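Local coordinates for ribonucleoside triphosphate reductase (Lactobacillus leichmannii, PDB 1L1L), which catalyses the reduction of ribonucleoside triphosphates to deoxyribonucleotides as a monomeric, allosterically regulated class II reductase that depends on vitamin B12, at residues L7-E10 with F11-V15; R44-W48 with D49-K53; S69-L72 with E73-Q76; T106-Q109 with R110-D114; F154-L157 with M158-G161. All blocks are in the same frame, centred on the assembly; numbering follows the deposited sequence.

Contact 1. Residues L7-E10 with F11-V15; sequences LSAE and FIDRV
S8 turns OG back between its own N and carbonyl carbon (chi1 66°), which brings the hydroxyl in front of the amide of F11. S8 OG accepts from F11 N at 3.2 Å. The S8 carbonyl serves the next amide: I12 N gives S8 O a bond of 3.1 Å, lying in the carbonyl plane. One residue further on, D13 N donates to A9 O over 3.0 Å with an almost linear N-H. On the apolar side, L7 CD2 meets the ring of F11 obliquely, 4.0 Å from F11 CD2. I12 CD1 and CG1 lie against the S8 carbonyl.

E10 and R14 form the charged pair. The E10 chain runs extended, while R14 is bent at chi2 and chi3 and comes back toward it. E10 OE2 lies 3.2 Å from R14 NH1 in a salt bridge, with the carboxylate and guanidinium planes 64° apart. The pair is exposed, so its grip is probably modest. L7 and I12 are buried and also touch Y86 of helix 72-90. The whole is a serine N-cap at the start of helix 9-18, followed by an i to i+4 salt bridge from its first turn to the next.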
loop_
_atom_site.group_PDB
_atom_site.type_symbol
_atom_site.label_atom_id
_atom_site.label_comp_id
_atom_site.label_asym_id
_atom_site.label_seq_id
_atom_site.Cartn_x
_atom_site.Cartn_y
_atom_site.Cartn_z
ATOM N N LEU A 7 24.053 -11.164 11.715
ATOM C CA LEU A 7 23.672 -11.793 12.966
ATOM C C LEU A 7 24.246 -13.209 12.966
ATOM O O LEU A 7 24.234 -13.895 11.944
ATOM C CB LEU A 7 22.143 -11.815 13.092
ATOM C CG LEU A 7 21.475 -10.429 13.113
ATOM C CD1 LEU A 7 19.966 -10.559 12.954
ATOM C CD2 LEU A 7 21.815 -9.711 14.420
ATOM N N SER A 8 24.768 -13.638 14.110
ATOM C CA SER A 8 25.366 -14.962 14.216
ATOM C C SER A 8 24.337 -16.013 14.576
ATOM O O SER A 8 23.311 -15.707 15.185
ATOM C CB SER A 8 26.461 -14.954 15.280
ATOM O OG SER A 8 25.899 -14.726 16.558
ATOM N N ALA A 9 24.623 -17.259 14.211
ATOM C CA ALA A 9 23.722 -18.364 14.510
ATOM C C ALA A 9 23.566 -18.484 16.018
ATOM O O ALA A 9 22.486 -18.792 16.529
ATOM C CB ALA A 9 24.277 -19.659 13.939
ATOM N N GLU A 10 24.661 -18.229 16.728
ATOM C CA GLU A 10 24.666 -18.306 18.182
ATOM C C GLU A 10 23.650 -17.345 18.774
ATOM O O GLU A 10 22.947 -17.677 19.727
ATOM C CB GLU A 10 26.064 -17.982 18.720
ATOM C CG GLU A 10 26.207 -18.176 20.219
ATOM C CD GLU A 10 27.628 -17.944 20.710
ATOM O OE1 GLU A 10 28.549 -18.650 20.240
ATOM O OE2 GLU A 10 27.822 -17.056 21.568
ATOM N N PHE A 11 23.575 -16.147 18.203
ATOM C CA PHE A 11 22.631 -15.148 18.682
ATOM C C PHE A 11 21.189 -15.543 18.359
ATOM O O PHE A 11 20.293 -15.425 19.200
ATOM C CB PHE A 11 22.939 -13.783 18.060
ATOM C CG PHE A 11 21.885 -12.755 18.335
ATOM C CD1 PHE A 11 21.690 -12.269 19.623
ATOM C CD2 PHE A 11 21.044 -12.317 17.317
ATOM C CE1 PHE A 11 20.670 -11.365 19.902
ATOM C CE2 PHE A 11 20.017 -11.412 17.583
ATOM C CZ PHE A 11 19.829 -10.934 18.880
ATOM N N ILE A 12 20.966 -16.009 17.137
ATOM C CA ILE A 12 19.627 -16.409 16.713
ATOM C C ILE A 12 19.067 -17.498 17.624
ATOM O O ILE A 12 17.980 -17.347 18.187
ATOM C CB ILE A 12 19.646 -16.905 15.263
ATOM C CG1 ILE A 12 20.168 -15.789 14.355
ATOM C CG2 ILE A 12 18.247 -17.349 14.842
ATOM C CD1 ILE A 12 20.581 -16.254 12.982
ATOM N N ASP A 13 19.819 -18.588 17.778
ATOM C CA ASP A 13 19.401 -19.690 18.641
ATOM C C ASP A 13 19.047 -19.208 20.043
ATOM O O ASP A 13 18.149 -19.753 20.682
ATOM C CB ASP A 13 20.502 -20.747 18.748
ATOM C CG ASP A 13 20.728 -21.489 17.452
ATOM O OD1 ASP A 13 19.729 -21.883 16.809
ATOM O OD2 ASP A 13 21.904 -21.688 17.080
ATOM N N ARG A 14 19.756 -18.188 20.518
ATOM C CA ARG A 14 19.513 -17.642 21.850
ATOM C C ARG A 14 18.163 -16.921 21.889
ATOM O O ARG A 14 17.397 -17.051 22.846
ATOM C CB ARG A 14 20.642 -16.672 22.228
ATOM C CG ARG A 14 21.214 -16.878 23.632
ATOM C CD ARG A 14 22.737 -16.714 23.629
ATOM N NE ARG A 14 23.156 -15.363 23.258
ATOM C CZ ARG A 14 24.112 -15.090 22.372
ATOM N NH1 ARG A 14 24.755 -16.077 21.758
ATOM N NH2 ARG A 14 24.419 -13.830 22.090
ATOM N N VAL A 15 17.879 -16.148 20.845
ATOM C CA VAL A 15 16.617 -15.427 20.769
ATOM C C VAL A 15 15.471 -16.423 20.683
ATOM O O VAL A 15 14.465 -16.294 21.386
ATOM C CB VAL A 15 16.584 -14.506 19.536
ATOM C CG1 VAL A 15 15.190 -13.919 19.354
ATOM C CG2 VAL A 15 17.596 -13.392 19.706
HETATM O O HOH W 1 20.289 -20.155 14.172
#

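Contact 2. Residues R44-W48 with D49-K53; sequences RSENW and DETVK
R44 and E50 form the main ionic contact. The guanidinium meets the carboxylate end-on: R44 NH1 to E50 OE1 and R44 NH2 to E50 OE2 are both 2.9 Å. The two planes are 38° apart, so the fork is twisted. The extended R44 chain reaches E50 from the opposite direction. R44 NH1 also donates to S45 O.

N47 N also holds E50, reaching E50 OE1 at 2.7 Å on its anti lone pair, while R44 NH1 uses the syn one. This oxygen therefore has two donors. The T51 hydroxyl gives E46 OE2 a short bond of 2.5 Å, from above the carboxylate plane. Water 2 bridges N47 ND2 and D49 OD2. N47 is at the N-cap position, but its side chain makes no capping bond; N47 O accepts from T51 N. V52 N donates to W48 O in the next helical bond.

The apolar contact is W48 with V52. W48 CG is anti to its N (chi1 -177°), which turns a face of the indole to V52. V52 CG2 sits over the six-membered ring, 3.4 Å from its centroid and 9° off the normal, a CH-pi contact.

A two-residue link joins strand 44-45 to helix 48-60. W48 stacks on Y90 and bonds its carbonyl through NE1. V52 touches helix 72-90, and E50 packs on L39 of strand 38-39.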
loop_
_atom_site.group_PDB
_atom_site.type_symbol
_atom_site.label_atom_id
_atom_site.label_comp_id
_atom_site.label_asym_id
_atom_site.label_seq_id
_atom_site.Cartn_x
_atom_site.Cartn_y
_atom_site.Cartn_z
ATOM N N ARG A 44 13.012 -25.969 0.265
ATOM C CA ARG A 44 11.931 -25.689 1.200
ATOM C C ARG A 44 11.803 -24.185 1.349
ATOM O O ARG A 44 12.696 -23.441 0.955
ATOM C CB ARG A 44 12.216 -26.300 2.572
ATOM C CG ARG A 44 13.342 -25.617 3.342
ATOM C CD ARG A 44 13.398 -26.108 4.785
ATOM N NE ARG A 44 14.583 -25.636 5.500
ATOM C CZ ARG A 44 14.800 -24.375 5.866
ATOM N NH1 ARG A 44 13.911 -23.428 5.588
ATOM N NH2 ARG A 44 15.908 -24.061 6.521
ATOM N N SER A 45 10.686 -23.741 1.908
ATOM C CA SER A 45 10.463 -22.320 2.126
ATOM C C SER A 45 11.060 -21.945 3.486
ATOM O O SER A 45 11.219 -22.799 4.353
ATOM C CB SER A 45 8.964 -22.004 2.107
ATOM O OG SER A 45 8.286 -22.646 3.173
ATOM N N GLU A 46 11.391 -20.671 3.653
ATOM C CA GLU A 46 11.974 -20.157 4.890
ATOM C C GLU A 46 11.149 -20.421 6.147
ATOM O O GLU A 46 9.942 -20.696 6.087
ATOM C CB GLU A 46 12.166 -18.644 4.787
ATOM C CG GLU A 46 13.210 -18.157 3.798
ATOM C CD GLU A 46 13.222 -16.641 3.728
ATOM O OE1 GLU A 46 14.229 -16.053 3.281
ATOM O OE2 GLU A 46 12.202 -16.037 4.121
ATOM N N ASN A 47 11.822 -20.336 7.294
ATOM C CA ASN A 47 11.174 -20.474 8.596
ATOM C C ASN A 47 11.186 -19.036 9.108
ATOM O O ASN A 47 11.948 -18.216 8.596
ATOM C CB ASN A 47 11.982 -21.393 9.522
ATOM C CG ASN A 47 12.012 -22.831 9.028
ATOM O OD1 ASN A 47 10.969 -23.420 8.725
ATOM N ND2 ASN A 47 13.206 -23.405 8.949
ATOM N N TRP A 48 10.355 -18.720 10.093
ATOM C CA TRP A 48 10.269 -17.356 10.612
ATOM C C TRP A 48 11.632 -16.755 10.977
ATOM O O TRP A 48 12.033 -15.710 10.456
ATOM C CB TRP A 48 9.337 -17.330 11.826
ATOM C CG TRP A 48 9.098 -15.970 12.425
ATOM C CD1 TRP A 48 9.044 -15.670 13.757
ATOM C CD2 TRP A 48 8.831 -14.745 11.730
ATOM N NE1 TRP A 48 8.762 -14.342 13.935
ATOM C CE2 TRP A 48 8.625 -13.748 12.711
ATOM C CE3 TRP A 48 8.738 -14.393 10.376
ATOM C CZ2 TRP A 48 8.331 -12.420 12.383
ATOM C CZ3 TRP A 48 8.445 -13.071 10.049
ATOM C CH2 TRP A 48 8.246 -12.100 11.049
ATOM N N ASP A 49 12.353 -17.431 11.865
ATOM C CA ASP A 49 13.659 -16.938 12.293
ATOM C C ASP A 49 14.550 -16.552 11.109
ATOM O O ASP A 49 15.261 -15.551 11.173
ATOM C CB ASP A 49 14.354 -17.999 13.161
ATOM C CG ASP A 49 14.844 -19.170 12.351
ATOM O OD1 ASP A 49 15.935 -19.058 11.758
ATOM O OD2 ASP A 49 14.136 -20.198 12.292
ATOM N N GLU A 50 14.499 -17.330 10.027
ATOM C CA GLU A 50 15.322 -17.062 8.845
ATOM C C GLU A 50 14.886 -15.823 8.081
ATOM O O GLU A 50 15.714 -15.066 7.569
ATOM C CB GLU A 50 15.293 -18.241 7.883
ATOM C CG GLU A 50 15.784 -19.557 8.449
ATOM C CD GLU A 50 15.595 -20.680 7.457
ATOM O OE1 GLU A 50 14.427 -20.971 7.122
ATOM O OE2 GLU A 50 16.606 -21.258 7.001
ATOM N N THR A 51 13.576 -15.639 7.961
ATOM C CA THR A 51 13.079 -14.470 7.257
ATOM C C THR A 51 13.509 -13.212 7.991
ATOM O O THR A 51 14.063 -12.299 7.392
ATOM C CB THR A 51 11.536 -14.487 7.156
ATOM O OG1 THR A 51 11.127 -15.611 6.367
ATOM C CG2 THR A 51 11.032 -13.205 6.523
ATOM N N VAL A 52 13.255 -13.166 9.292
ATOM C CA VAL A 52 13.610 -11.992 10.080
ATOM C C VAL A 52 15.101 -11.691 9.990
ATOM O O VAL A 52 15.501 -10.525 9.992
ATOM C CB VAL A 52 13.221 -12.172 11.562
ATOM C CG1 VAL A 52 13.696 -10.974 12.381
ATOM C CG2 VAL A 52 11.714 -12.332 11.687
ATOM N N LYS A 53 15.921 -12.739 9.904
ATOM C CA LYS A 53 17.368 -12.556 9.824
ATOM C C LYS A 53 17.770 -11.763 8.587
ATOM O O LYS A 53 18.528 -10.793 8.679
ATOM C CB LYS A 53 18.083 -13.917 9.834
ATOM C CG LYS A 53 19.581 -13.869 9.507
ATOM C CD LYS A 53 20.248 -15.209 9.800
ATOM C CE LYS A 53 21.567 -15.397 9.042
ATOM N NZ LYS A 53 22.585 -14.343 9.321
HETATM O O HOH W 2 15.276 -22.261 10.789
#

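Contact 3. Residues S69-L72 with E73-Q76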
loop_
_atom_site.group_PDB
_atom_site.type_symbol
_atom_site.label_atom_id
_atom_site.label_comp_id
_atom_site.label_asym_id
_atom_site.label_seq_id
_atom_site.Cartn_x
_atom_site.Cartn_y
_atom_site.Cartn_z
ATOM N N SER A 69 34.774 3.398 5.255
ATOM C CA SER A 69 35.678 2.693 6.169
ATOM C C SER A 69 35.137 2.751 7.595
ATOM O O SER A 69 35.684 3.445 8.455
ATOM C CB SER A 69 37.079 3.313 6.115
ATOM O OG SER A 69 37.663 3.169 4.829
ATOM N N PRO A 70 34.051 2.013 7.863
ATOM C CA PRO A 70 33.443 1.998 9.195
ATOM C C PRO A 70 34.419 1.588 10.287
ATOM O O PRO A 70 35.199 0.651 10.113
ATOM C CB PRO A 70 32.295 1.002 9.036
ATOM C CG PRO A 70 32.843 0.028 8.041
ATOM C CD PRO A 70 33.481 0.945 7.019
ATOM N N SER A 71 34.373 2.296 11.411
ATOM C CA SER A 71 35.246 1.984 12.529
ATOM C C SER A 71 34.761 0.683 13.150
ATOM O O SER A 71 33.614 0.273 12.942
ATOM C CB SER A 71 35.200 3.097 13.573
ATOM O OG SER A 71 33.901 3.223 14.121
ATOM N N LEU A 72 35.638 0.036 13.910
ATOM C CA LEU A 72 35.308 -1.218 14.569
ATOM C C LEU A 72 34.161 -0.982 15.539
ATOM O O LEU A 72 33.269 -1.819 15.672
ATOM C CB LEU A 72 36.533 -1.751 15.325
ATOM C CG LEU A 72 36.469 -3.145 15.946
ATOM C CD1 LEU A 72 36.317 -4.186 14.851
ATOM C CD2 LEU A 72 37.752 -3.407 16.739
ATOM N N GLU A 73 34.178 0.168 16.210
ATOM C CA GLU A 73 33.125 0.489 17.167
ATOM C C GLU A 73 31.783 0.681 16.463
ATOM O O GLU A 73 30.738 0.259 16.964
ATOM C CB GLU A 73 33.457 1.763 17.946
ATOM C CG GLU A 73 32.408 2.092 19.000
ATOM C CD GLU A 73 32.695 3.373 19.755
ATOM O OE1 GLU A 73 31.883 3.730 20.641
ATOM O OE2 GLU A 73 33.729 4.020 19.468
ATOM N N LEU A 74 31.830 1.331 15.307
ATOM C CA LEU A 74 30.635 1.596 14.513
ATOM C C LEU A 74 29.929 0.300 14.128
ATOM O O LEU A 74 28.715 0.171 14.277
ATOM C CB LEU A 74 31.015 2.355 13.241
ATOM C CG LEU A 74 29.903 2.584 12.210
ATOM C CD1 LEU A 74 28.798 3.426 12.834
ATOM C CD2 LEU A 74 30.479 3.278 10.978
ATOM N N LYS A 75 30.708 -0.654 13.632
ATOM C CA LYS A 75 30.181 -1.933 13.196
ATOM C C LYS A 75 29.601 -2.786 14.319
ATOM O O LYS A 75 28.649 -3.535 14.100
ATOM C CB LYS A 75 31.271 -2.689 12.447
ATOM C CG LYS A 75 31.853 -1.875 11.307
ATOM C CD LYS A 75 32.925 -2.626 10.547
ATOM C CE LYS A 75 32.356 -3.825 9.819
ATOM N NZ LYS A 75 33.426 -4.571 9.096
ATOM N N GLN A 76 30.160 -2.672 15.521
ATOM C CA GLN A 76 29.660 -3.443 16.652
ATOM C C GLN A 76 28.390 -2.820 17.204
ATOM O O GLN A 76 27.492 -3.523 17.670
ATOM C CB GLN A 76 30.712 -3.518 17.765
ATOM C CG GLN A 76 30.265 -4.295 18.998
ATOM C CD GLN A 76 29.743 -5.689 18.669
ATOM O OE1 GLN A 76 30.253 -6.369 17.771
ATOM N NE2 GLN A 76 28.728 -6.124 19.406
#
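P70 lies against two side chains of the first helical turn, L74 and K75. Its ring carbons do the touching. P70 CB meets L74 CD2 at 3.5 Å, tighter than usual for two carbons. In L74, chi1 (173°) and chi2 (62°) together bring CD2 against P70 CB. K75 meets the same ring obliquely. P70 CG is 3.7 Å from K75 CD, and P70 CB is equally close to K75 CG. The lysine chain is bent at chi3 (66°), about the CG-CD bond that lies against the ring. Of the lysine side chain, CG and CD do the touching.

S71 is at the N-cap, between P70 and the first helical residue, L72. Its hydroxyl faces the helix start and accepts from L74 N, with S71 OG 3.0 Å from that nitrogen. The same oxygen is packed closely on the side chain, at 3.1 Å from L74 CB. One hydroxyl thus caps the amide and borders the leucine. The S71 carbonyl accepts from K75 N at 3.1 Å, and K75 CG leans on that same oxygen. Q76 N donates to L72 O at 3.2 Å. S71 is therefore an N-cap, with the proline before it packed on the residues that follow the cap.

The contact lies on the surface. It joins the loop after helix 48-60 to the start of helix 72-90. L74 also touches R65 of that loop, K75 touches I5 near the N-terminus, and Q76 NE2 bonds E80 one turn along the helix.

Contact 4. Residues T106-Q109 with R110-D114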
loop_
_atom_site.group_PDB
_atom_site.type_symbol
_atom_site.label_atom_id
_atom_site.label_comp_id
_atom_site.label_asym_id
_atom_site.label_seq_id
_atom_site.Cartn_x
_atom_site.Cartn_y
_atom_site.Cartn_z
ATOM N N THR A 106 17.250 -9.594 0.155
ATOM C CA THR A 106 17.273 -10.563 -0.937
ATOM C C THR A 106 18.145 -10.096 -2.094
ATOM O O THR A 106 18.514 -8.928 -2.179
ATOM C CB THR A 106 15.860 -10.822 -1.495
ATOM O OG1 THR A 106 15.330 -9.603 -2.025
ATOM C CG2 THR A 106 14.947 -11.334 -0.409
ATOM N N ASP A 107 18.469 -11.020 -2.988
ATOM C CA ASP A 107 19.292 -10.691 -4.144
ATOM C C ASP A 107 18.516 -9.761 -5.075
ATOM O O ASP A 107 19.091 -8.871 -5.707
ATOM C CB ASP A 107 19.703 -11.969 -4.879
ATOM C CG ASP A 107 20.636 -12.847 -4.048
ATOM O OD1 ASP A 107 21.775 -12.406 -3.759
ATOM O OD2 ASP A 107 20.232 -13.976 -3.678
ATOM N N TYR A 108 17.204 -9.963 -5.156
ATOM C CA TYR A 108 16.386 -9.109 -6.004
ATOM C C TYR A 108 16.453 -7.675 -5.502
ATOM O O TYR A 108 16.688 -6.746 -6.272
ATOM C CB TYR A 108 14.928 -9.572 -6.012
ATOM C CG TYR A 108 14.002 -8.581 -6.696
ATOM C CD1 TYR A 108 13.254 -7.663 -5.956
ATOM C CD2 TYR A 108 13.893 -8.546 -8.084
ATOM C CE1 TYR A 108 12.419 -6.742 -6.581
ATOM C CE2 TYR A 108 13.061 -7.626 -8.719
ATOM C CZ TYR A 108 12.325 -6.730 -7.962
ATOM O OH TYR A 108 11.474 -5.844 -8.593
ATOM N N GLN A 109 16.261 -7.512 -4.200
ATOM C CA GLN A 109 16.283 -6.197 -3.579
ATOM C C GLN A 109 17.563 -5.450 -3.914
ATOM O O GLN A 109 17.527 -4.325 -4.412
ATOM C CB GLN A 109 16.130 -6.337 -2.062
ATOM C CG GLN A 109 16.119 -5.030 -1.297
ATOM C CD GLN A 109 17.441 -4.740 -0.628
ATOM O OE1 GLN A 109 17.861 -5.455 0.288
ATOM N NE2 GLN A 109 18.115 -3.690 -1.085
ATOM N N ARG A 110 18.701 -6.084 -3.660
ATOM C CA ARG A 110 19.974 -5.441 -3.930
ATOM C C ARG A 110 20.195 -5.099 -5.404
ATOM O O ARG A 110 20.968 -4.195 -5.720
ATOM C CB ARG A 110 21.115 -6.304 -3.377
ATOM C CG ARG A 110 21.067 -6.407 -1.852
ATOM C CD ARG A 110 22.335 -6.990 -1.249
ATOM N NE ARG A 110 22.154 -8.363 -0.785
ATOM C CZ ARG A 110 21.989 -9.410 -1.587
ATOM N NH1 ARG A 110 21.986 -9.241 -2.903
ATOM N NH2 ARG A 110 21.825 -10.625 -1.074
ATOM N N ARG A 111 19.510 -5.792 -6.309
ATOM C CA ARG A 111 19.669 -5.487 -7.730
ATOM C C ARG A 111 18.463 -4.749 -8.332
ATOM O O ARG A 111 18.327 -4.669 -9.557
ATOM C CB ARG A 111 19.939 -6.764 -8.538
ATOM C CG ARG A 111 18.720 -7.625 -8.805
ATOM C CD ARG A 111 18.930 -8.473 -10.049
ATOM N NE ARG A 111 17.772 -9.307 -10.350
ATOM C CZ ARG A 111 17.409 -10.368 -9.637
ATOM N NH1 ARG A 111 18.121 -10.733 -8.580
ATOM N NH2 ARG A 111 16.332 -11.059 -9.977
ATOM N N THR A 112 17.596 -4.208 -7.479
ATOM C CA THR A 112 16.418 -3.477 -7.957
ATOM C C THR A 112 16.180 -2.193 -7.157
ATOM O O THR A 112 15.953 -2.242 -5.951
ATOM C CB THR A 112 15.144 -4.357 -7.875
ATOM O OG1 THR A 112 15.332 -5.550 -8.647
ATOM C CG2 THR A 112 13.933 -3.599 -8.412
ATOM N N GLY A 113 16.235 -1.050 -7.834
ATOM C CA GLY A 113 16.013 0.221 -7.166
ATOM C C GLY A 113 14.556 0.389 -6.769
ATOM O O GLY A 113 13.679 -0.244 -7.358
ATOM N N ASP A 114 14.301 1.238 -5.777
ATOM C CA ASP A 114 12.948 1.496 -5.281
ATOM C C ASP A 114 12.294 0.252 -4.664
ATOM O O ASP A 114 11.155 0.319 -4.209
ATOM C CB ASP A 114 12.017 1.981 -6.406
ATOM C CG ASP A 114 12.557 3.186 -7.165
ATOM O OD1 ASP A 114 13.364 3.960 -6.616
ATOM O OD2 ASP A 114 12.136 3.370 -8.327
#
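T112 packs its side chain over the ring of Y108, four residues earlier. T112 CB is 3.9 Å from the centroid of the Y108 ring and 19° off the normal, a CH-pi contact over the face. From CB the side chain forks. One branch, T112 OG1, stands over the same face toward the rim, 3.1 Å from Y108 CE2. It also donates to the backbone, with T112 OG1 to Y108 O at 3.0 Å. OG1 lies anti to the carbonyl carbon of T112 (chi1 -58°), which turns it back to the helix end. The other branch, T112 CG2, reaches the phenol end, 3.3 Å from Y108 OH.

The Y108 carbonyl has a second donor. R111 N reaches Y108 O from the face opposite to T112 OG1. T112 N donates to Q109 O at 3.1 Å. These bonds close the short helix. R111 sets its guanidinium nearly perpendicular to the tyrosine ring, with NH2 at the ring edge.

R110 turns the other way, back to D107. Both R110 NH1 and NH2 grip D107 OD1, NH2 at 3.2 Å, from one face of the carboxylate. The planes are 64° apart. The T106 carbonyl lies over the centre of the R110 guanidinium, and T106 O accepts from R110 N at 3.2 Å. T106 is also the N-cap, its OG1 accepting from Q109 N and bonding I103 O.

Helix 107-110 follows helix 98-103, whose I103 touches Y108 and Q109. The chain then leads toward strand 119-123.

Contact 5. Residues F154-L157 with M158-G161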
loop_
_atom_site.group_PDB
_atom_site.type_symbol
_atom_site.label_atom_id
_atom_site.label_comp_id
_atom_site.label_asym_id
_atom_site.label_seq_id
_atom_site.Cartn_x
_atom_site.Cartn_y
_atom_site.Cartn_z
ATOM N N PHE A 154 3.592 3.563 -14.234
ATOM C CA PHE A 154 3.724 2.246 -14.860
ATOM C C PHE A 154 4.890 1.472 -14.215
ATOM O O PHE A 154 4.770 0.300 -13.852
ATOM C CB PHE A 154 3.994 2.442 -16.362
ATOM C CG PHE A 154 3.771 1.211 -17.222
ATOM C CD1 PHE A 154 3.268 0.028 -16.697
ATOM C CD2 PHE A 154 4.051 1.266 -18.590
ATOM C CE1 PHE A 154 3.046 -1.082 -17.508
ATOM C CE2 PHE A 154 3.834 0.165 -19.412
ATOM C CZ PHE A 154 3.329 -1.017 -18.872
ATOM N N ASP A 155 6.011 2.155 -14.059
ATOM C CA ASP A 155 7.209 1.526 -13.490
ATOM C C ASP A 155 7.004 1.064 -12.039
ATOM O O ASP A 155 7.190 -0.113 -11.721
ATOM C CB ASP A 155 8.391 2.500 -13.605
ATOM C CG ASP A 155 9.716 1.870 -13.190
ATOM O OD1 ASP A 155 9.953 0.711 -13.570
ATOM O OD2 ASP A 155 10.508 2.545 -12.501
ATOM N N GLU A 156 6.588 1.974 -11.169
ATOM C CA GLU A 156 6.373 1.630 -9.766
ATOM C C GLU A 156 5.298 0.557 -9.628
ATOM O O GLU A 156 5.381 -0.314 -8.753
ATOM C CB GLU A 156 6.007 2.875 -8.965
ATOM C CG GLU A 156 7.087 3.943 -8.948
ATOM C CD GLU A 156 8.474 3.399 -8.582
ATOM O OE1 GLU A 156 8.554 2.447 -7.770
ATOM O OE2 GLU A 156 9.476 3.940 -9.104
ATOM N N LEU A 157 4.276 0.608 -10.485
ATOM C CA LEU A 157 3.239 -0.415 -10.437
ATOM C C LEU A 157 3.825 -1.787 -10.815
ATOM O O LEU A 157 3.490 -2.796 -10.203
ATOM C CB LEU A 157 2.076 -0.081 -11.398
ATOM C CG LEU A 157 1.035 0.974 -10.977
ATOM C CD1 LEU A 157 0.098 1.311 -12.185
ATOM C CD2 LEU A 157 0.237 0.456 -9.800
ATOM N N MET A 158 4.680 -1.841 -11.829
ATOM C CA MET A 158 5.232 -3.131 -12.218
ATOM C C MET A 158 6.203 -3.652 -11.153
ATOM O O MET A 158 6.449 -4.845 -11.086
ATOM C CB MET A 158 5.927 -3.054 -13.574
ATOM C CG MET A 158 4.947 -3.156 -14.735
ATOM S SD MET A 158 5.823 -3.373 -16.254
ATOM C CE MET A 158 6.600 -1.773 -16.397
ATOM N N LYS A 159 6.735 -2.745 -10.339
ATOM C CA LYS A 159 7.652 -3.112 -9.258
ATOM C C LYS A 159 6.842 -3.530 -8.023
ATOM O O LYS A 159 7.384 -3.662 -6.920
ATOM C CB LYS A 159 8.577 -1.941 -8.911
ATOM C CG LYS A 159 9.626 -1.619 -9.988
ATOM C CD LYS A 159 10.327 -0.303 -9.692
ATOM C CE LYS A 159 11.408 -0.005 -10.708
ATOM N NZ LYS A 159 12.039 1.333 -10.488
ATOM N N GLY A 160 5.538 -3.715 -8.221
ATOM C CA GLY A 160 4.659 -4.159 -7.154
ATOM C C GLY A 160 4.147 -3.147 -6.155
ATOM O O GLY A 160 3.612 -3.533 -5.119
ATOM N N GLY A 161 4.296 -1.859 -6.441
ATOM C CA GLY A 161 3.825 -0.860 -5.500
ATOM C C GLY A 161 2.468 -0.291 -5.868
ATOM O O GLY A 161 1.854 -0.712 -6.845
HETATM O O HOH W 3 1.327 -3.118 -8.319
#
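M158 lays its methyl over one face of the F154 ring, with M158 CE 3.9 Å from the ring centroid and 19° off the normal. The sulfur is set obliquely, M158 SD being 4.5 Å from the same centroid. This is a Met-aromatic contact across one helical turn. The bend at chi3 (-68°) folds the methyl back to the ring. Beside it, the extended K159 chain reaches the carboxylate of D155, with K159 NZ 2.8 Å from D155 OD2, on the syn side but well out of the carboxylate plane. E156 OE2 is a long 3.9 Å from K159 NZ.

The backbone fixes where these groups start. M158 N donates to F154 O, and K159 N to D155 O. The helix then ends in a Schellman motif. G161 N reaches E156 O at 3.0 Å, and G160 N reaches L157 O at 3.0 Å. G160 has positive phi, which favours glycine. Water 3 joins L157 O to G161 O.

Farther out, K159 NZ also pairs with D456 and D114, and D155 pairs with R224 and bonds W457. F154 and M158 are covered by helices 224-236 and 298-313. L157 also touches V163 of strand 162-166, the next element of the chain.

Overall arrangement
Contacts 1 and 2 touch, their centres 13 Å apart. K53 NZ lies 3.1 Å from L7 O, a probable hydrogen bond, and I12 packs on K53. Contact 3 stands apart at the surface, about 9 Å from contact 1 between nearest atoms. Contact 4 comes within about 6 Å of contact 2 without touching it. Contacts 4 and 5 do touch. D114 OD2 is 3.0 Å from K159 NZ, a salt bridge between them. D114 OD2 also lies 2.8 Å from E156 OE2, a proximity the K159 charge would probably ease. Contact 5 is buried next to strand 162-166 of the large mixed sheet. Contact 4 leads into strand 119-123, which carries C119 of the C119-C419 disulfide.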